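PDB 5XNE: alpha-acetolactate decarboxylase from Bacillus subtilis subsp. subtilis str. 168, which catalyses the decarboxylation of (2S)-2-acetolactate to (R)-acetoin, releasing carbon dioxide on the route to butanediol. Local coordinates for residues V7-D19 with A218-T232. Sequence-based numbering, arbitrary orientation.
Sequences VSTMTSLLDGVYD and ANLDNPDFAKDIETT
Leu-14 and Met-10, one turn apart on helix 10-14, meet Phe-225, Asp-228, Ile-229 and Thr-232 of helix 225-232. The branched end of Leu-14 spans two turns: CD1 lies 3.9 Å from Ile-229 CG1, while CD2 reaches Thr-232 CG2. Met-10, flexible and bent at chi2 (65°), lays CG 3.7 Å from Ile-229 CD1 and brings CE to Thr-232 OG1. Thr-11 uses both its branches: CG2 packs on Phe-225 CB at 3.9 Å, and Thr-11 OG1 shares a water with Leu-220 O. Leu-220 pushes CD2 against Ser-12 CA (3.5 Å). Asp-15 makes the one direct hydrogen bond between the segments: Asn-219 N gives to OD2 (3.1 Å) from above the carboxylate plane, and a water links OD1 to Asn-219 ND2. With an alanine here, Asn-219 N would probably lose its acceptor and the water its OD1 partner. Thr-9 OG1 N-caps helix 10-14, and Gly-16, suited to positive phi, ends it in a Schellman motif. The chain's first and last helices thus cross at 75°, the Met-10 side chain about 7 Å from the zinc ion. Strand 3-7 leads in, helix 213-217 backs Ser-12 and Leu-220, helix 136-139 Met-10, and Tyr-163 of the second subunit Thr-9 and Thr-11.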
loop_
_atom_site.group_PDB
_atom_site.type_symbol
_atom_site.label_atom_id
_atom_site.label_comp_id
_atom_site.label_asym_id
_atom_site.label_seq_id
_atom_site.Cartn_x
_atom_site.Cartn_y
_atom_site.Cartn_z
ATOM N N VAL B 7 -1.321 9.373 -4.361
ATOM C CA VAL B 7 -0.341 10.396 -4.001
ATOM C C VAL B 7 -0.258 10.494 -2.474
ATOM O O VAL B 7 -1.199 10.942 -1.812
ATOM C CB VAL B 7 -0.715 11.759 -4.624
ATOM C CG1 VAL B 7 0.174 12.874 -4.074
ATOM C CG2 VAL B 7 -0.599 11.693 -6.144
ATOM N N SER B 8 0.869 10.013 -1.936
ATOM C CA SER B 8 1.193 10.021 -0.501
ATOM C C SER B 8 0.194 9.239 0.363
ATOM O O SER B 8 -0.595 8.432 -0.158
ATOM C CB SER B 8 1.310 11.465 0.015
ATOM O OG SER B 8 2.008 11.505 1.258
ATOM N N THR B 9 0.249 9.447 1.679
ATOM C CA THR B 9 -0.532 8.624 2.602
ATOM C C THR B 9 -1.451 9.429 3.499
ATOM O O THR B 9 -1.175 10.589 3.844
ATOM C CB THR B 9 0.370 7.762 3.532
ATOM O OG1 THR B 9 0.946 8.593 4.558
ATOM C CG2 THR B 9 1.463 7.070 2.732
ATOM N N MET B 10 -2.539 8.792 3.916
ATOM C CA MET B 10 -3.468 9.431 4.826
ATOM C C MET B 10 -2.801 9.689 6.172
ATOM O O MET B 10 -3.064 10.706 6.810
ATOM C CB MET B 10 -4.729 8.571 5.014
ATOM C CG MET B 10 -5.776 9.213 5.888
ATOM S SD MET B 10 -6.443 10.702 5.117
ATOM C CE MET B 10 -7.487 11.323 6.430
ATOM N N THR B 11 -1.917 8.793 6.589
ATOM C CA THR B 11 -1.271 9.016 7.879
ATOM C C THR B 11 -0.329 10.226 7.859
ATOM O O THR B 11 -0.124 10.855 8.904
ATOM C CB THR B 11 -0.513 7.791 8.346
ATOM O OG1 THR B 11 0.453 7.417 7.359
ATOM C CG2 THR B 11 -1.495 6.631 8.612
ATOM N N SER B 12 0.229 10.577 6.698
ATOM C CA SER B 12 1.022 11.811 6.615
ATOM C C SER B 12 0.123 13.032 6.764
ATOM O O SER B 12 0.487 14.016 7.440
ATOM C CB SER B 12 1.825 11.867 5.302
ATOM O OG SER B 12 2.665 13.027 5.243
ATOM N N LEU B 13 -1.061 12.977 6.155
ATOM C CA LEU B 13 -2.037 14.033 6.335
ATOM C C LEU B 13 -2.445 14.158 7.815
ATOM O O LEU B 13 -2.526 15.269 8.351
ATOM C CB LEU B 13 -3.262 13.777 5.446
ATOM C CG LEU B 13 -4.009 14.980 4.882
ATOM C CD1 LEU B 13 -3.138 15.843 3.962
ATOM C CD2 LEU B 13 -5.281 14.513 4.179
ATOM N N LEU B 14 -2.661 13.025 8.485
ATOM C CA LEU B 14 -3.011 13.038 9.904
ATOM C C LEU B 14 -1.969 13.794 10.720
ATOM O O LEU B 14 -2.318 14.517 11.653
ATOM C CB LEU B 14 -3.147 11.615 10.447
ATOM C CG LEU B 14 -4.355 10.774 10.048
ATOM C CD1 LEU B 14 -4.278 9.420 10.759
ATOM C CD2 LEU B 14 -5.663 11.495 10.368
ATOM N N ASP B 15 -0.700 13.635 10.343
ATOM C CA ASP B 15 0.416 14.247 11.069
ATOM C C ASP B 15 0.597 15.734 10.733
ATOM O O ASP B 15 1.529 16.378 11.216
ATOM C CB ASP B 15 1.714 13.488 10.777
ATOM C CG ASP B 15 2.857 13.894 11.710
ATOM O OD1 ASP B 15 2.621 13.977 12.934
ATOM O OD2 ASP B 15 3.975 14.146 11.220
ATOM N N GLY B 16 -0.281 16.282 9.899
ATOM C CA GLY B 16 -0.248 17.705 9.617
ATOM C C GLY B 16 0.686 18.089 8.488
ATOM O O GLY B 16 1.069 19.250 8.347
ATOM N N VAL B 17 1.054 17.117 7.666
ATOM C CA VAL B 17 1.853 17.405 6.489
ATOM C C VAL B 17 0.880 17.798 5.389
ATOM O O VAL B 17 0.356 16.950 4.670
ATOM C CB VAL B 17 2.712 16.207 6.075
ATOM C CG1 VAL B 17 3.465 16.487 4.790
ATOM C CG2 VAL B 17 3.688 15.862 7.200
ATOM N N TYR B 18 0.615 19.089 5.281
ATOM C CA TYR B 18 -0.397 19.555 4.332
ATOM C C TYR B 18 0.185 20.089 3.036
ATOM O O TYR B 18 -0.563 20.478 2.145
ATOM C CB TYR B 18 -1.272 20.633 4.973
ATOM C CG TYR B 18 -1.974 20.176 6.228
ATOM C CD1 TYR B 18 -2.446 18.873 6.354
ATOM C CD2 TYR B 18 -2.148 21.040 7.305
ATOM C CE1 TYR B 18 -3.090 18.445 7.517
ATOM C CE2 TYR B 18 -2.784 20.622 8.464
ATOM C CZ TYR B 18 -3.247 19.328 8.571
ATOM O OH TYR B 18 -3.872 18.914 9.721
ATOM N N ASP B 19 1.506 20.108 2.921
ATOM C CA ASP B 19 2.153 20.618 1.715
ATOM C C ASP B 19 2.845 19.478 0.980
ATOM O O ASP B 19 3.822 18.930 1.485
ATOM C CB ASP B 19 3.172 21.712 2.061
ATOM C CG ASP B 19 2.527 23.010 2.543
ATOM O OD1 ASP B 19 1.296 23.063 2.747
ATOM O OD2 ASP B 19 3.279 23.982 2.721
ATOM N N ALA B 218 8.312 13.430 8.664
ATOM C CA ALA B 218 7.039 13.211 9.350
ATOM C C ALA B 218 7.073 12.014 10.294
ATOM O O ALA B 218 7.805 11.044 10.074
ATOM C CB ALA B 218 5.913 13.029 8.340
ATOM N N ASN B 219 6.243 12.084 11.333
ATOM C CA ASN B 219 6.054 10.962 12.245
ATOM C C ASN B 219 4.823 10.171 11.833
ATOM O O ASN B 219 3.686 10.602 12.041
ATOM C CB ASN B 219 5.930 11.458 13.687
ATOM C CG ASN B 219 5.714 10.329 14.672
ATOM O OD1 ASN B 219 6.161 9.201 14.455
ATOM N ND2 ASN B 219 5.022 10.628 15.768
ATOM N N LEU B 220 5.052 9.011 11.228
ATOM C CA LEU B 220 3.964 8.221 10.679
ATOM C C LEU B 220 3.754 6.954 11.487
ATOM O O LEU B 220 3.215 5.963 10.987
ATOM C CB LEU B 220 4.239 7.876 9.217
ATOM C CG LEU B 220 4.478 9.079 8.307
ATOM C CD1 LEU B 220 4.568 8.658 6.851
ATOM C CD2 LEU B 220 3.366 10.098 8.496
ATOM N N ASP B 221 4.194 6.980 12.739
ATOM C CA ASP B 221 4.045 5.805 13.581
ATOM C C ASP B 221 3.076 6.089 14.721
ATOM O O ASP B 221 3.428 6.045 15.900
ATOM C CB ASP B 221 5.410 5.338 14.092
ATOM C CG ASP B 221 6.295 4.801 12.963
ATOM O OD1 ASP B 221 5.854 3.869 12.249
ATOM O OD2 ASP B 221 7.428 5.307 12.785
ATOM N N ASN B 222 1.843 6.392 14.327
ATOM C CA ASN B 222 0.716 6.552 15.237
ATOM C C ASN B 222 -0.077 5.250 15.334
ATOM O O ASN B 222 -0.831 4.914 14.425
ATOM C CB ASN B 222 -0.179 7.693 14.748
ATOM C CG ASN B 222 -1.471 7.853 15.555
ATOM O OD1 ASN B 222 -1.695 7.199 16.576
ATOM N ND2 ASN B 222 -2.336 8.739 15.074
ATOM N N PRO B 223 0.075 4.527 16.452
ATOM C CA PRO B 223 -0.637 3.265 16.662
ATOM C C PRO B 223 -2.155 3.435 16.586
ATOM O O PRO B 223 -2.871 2.452 16.418
ATOM C CB PRO B 223 -0.204 2.852 18.076
ATOM C CG PRO B 223 0.098 4.139 18.735
ATOM C CD PRO B 223 0.755 4.975 17.678
ATOM N N ASP B 224 -2.636 4.663 16.732
ATOM C CA ASP B 224 -4.068 4.933 16.759
ATOM C C ASP B 224 -4.620 5.492 15.435
ATOM O O ASP B 224 -5.714 6.083 15.403
ATOM C CB ASP B 224 -4.386 5.924 17.884
ATOM C CG ASP B 224 -3.802 5.494 19.217
ATOM O OD1 ASP B 224 -4.182 4.390 19.682
ATOM O OD2 ASP B 224 -2.969 6.244 19.756
ATOM N N PHE B 225 -3.885 5.287 14.348
ATOM C CA PHE B 225 -4.225 5.927 13.082
ATOM C C PHE B 225 -5.619 5.545 12.582
ATOM O O PHE B 225 -6.336 6.396 12.041
ATOM C CB PHE B 225 -3.170 5.604 12.011
ATOM C CG PHE B 225 -3.285 4.221 11.421
ATOM C CD1 PHE B 225 -2.618 3.150 11.998
ATOM C CD2 PHE B 225 -4.050 3.993 10.282
ATOM C CE1 PHE B 225 -2.710 1.878 11.459
ATOM C CE2 PHE B 225 -4.153 2.722 9.740
ATOM C CZ PHE B 225 -3.482 1.663 10.323
ATOM N N ALA B 226 -6.025 4.293 12.783
ATOM C CA ALA B 226 -7.302 3.846 12.234
ATOM C C ALA B 226 -8.466 4.608 12.868
ATOM O O ALA B 226 -9.377 5.039 12.163
ATOM C CB ALA B 226 -7.475 2.342 12.411
ATOM N N LYS B 227 -8.432 4.810 14.182
ATOM C CA LYS B 227 -9.495 5.593 14.802
ATOM C C LYS B 227 -9.397 7.065 14.407
ATOM O O LYS B 227 -10.408 7.757 14.313
ATOM C CB LYS B 227 -9.474 5.458 16.329
ATOM C CG LYS B 227 -8.699 6.571 17.039
ATOM C CD LYS B 227 -8.490 6.279 18.523
ATOM C CE LYS B 227 -7.666 5.027 18.730
ATOM N NZ LYS B 227 -7.269 4.746 20.150
ATOM N N ASP B 228 -8.180 7.547 14.174
ATOM C CA ASP B 228 -8.011 8.949 13.841
ATOM C C ASP B 228 -8.579 9.202 12.447
ATOM O O ASP B 228 -9.175 10.246 12.193
ATOM C CB ASP B 228 -6.541 9.361 13.935
ATOM C CG ASP B 228 -6.067 9.509 15.379
ATOM O OD1 ASP B 228 -6.906 9.428 16.300
ATOM O OD2 ASP B 228 -4.858 9.724 15.592
ATOM N N ILE B 229 -8.420 8.226 11.563
ATOM C CA ILE B 229 -9.025 8.316 10.234
ATOM C C ILE B 229 -10.555 8.286 10.346
ATOM O O ILE B 229 -11.245 9.063 9.683
ATOM C CB ILE B 229 -8.519 7.185 9.306
ATOM C CG1 ILE B 229 -7.068 7.457 8.906
ATOM C CG2 ILE B 229 -9.394 7.068 8.048
ATOM C CD1 ILE B 229 -6.423 6.360 8.076
ATOM N N GLU B 230 -11.087 7.412 11.199
ATOM C CA GLU B 230 -12.527 7.397 11.458
ATOM C C GLU B 230 -13.031 8.773 11.872
ATOM O O GLU B 230 -14.066 9.239 11.401
ATOM C CB GLU B 230 -12.881 6.391 12.551
ATOM C CG GLU B 230 -12.892 4.943 12.110
ATOM C CD GLU B 230 -13.713 4.078 13.049
ATOM O OE1 GLU B 230 -14.419 4.651 13.909
ATOM O OE2 GLU B 230 -13.649 2.837 12.933
ATOM N N THR B 231 -12.274 9.419 12.750
ATOM C CA THR B 231 -12.636 10.720 13.284
ATOM C C THR B 231 -12.643 11.819 12.223
ATOM O O THR B 231 -13.591 12.601 12.140
ATOM C CB THR B 231 -11.676 11.129 14.417
ATOM O OG1 THR B 231 -11.889 10.274 15.548
ATOM C CG2 THR B 231 -11.899 12.584 14.819
ATOM N N THR B 232 -11.586 11.884 11.418
ATOM C CA THR B 232 -11.457 12.967 10.453
ATOM C C THR B 232 -12.379 12.754 9.254
ATOM O O THR B 232 -12.878 13.718 8.667
ATOM C CB THR B 232 -9.992 13.128 9.954
ATOM O OG1 THR B 232 -9.581 11.957 9.245
ATOM C CG2 THR B 232 -9.036 13.355 11.135
HETATM O O HOH W 1 1.535 5.594 9.187
HETATM O O HOH W 2 3.643 13.264 15.234
#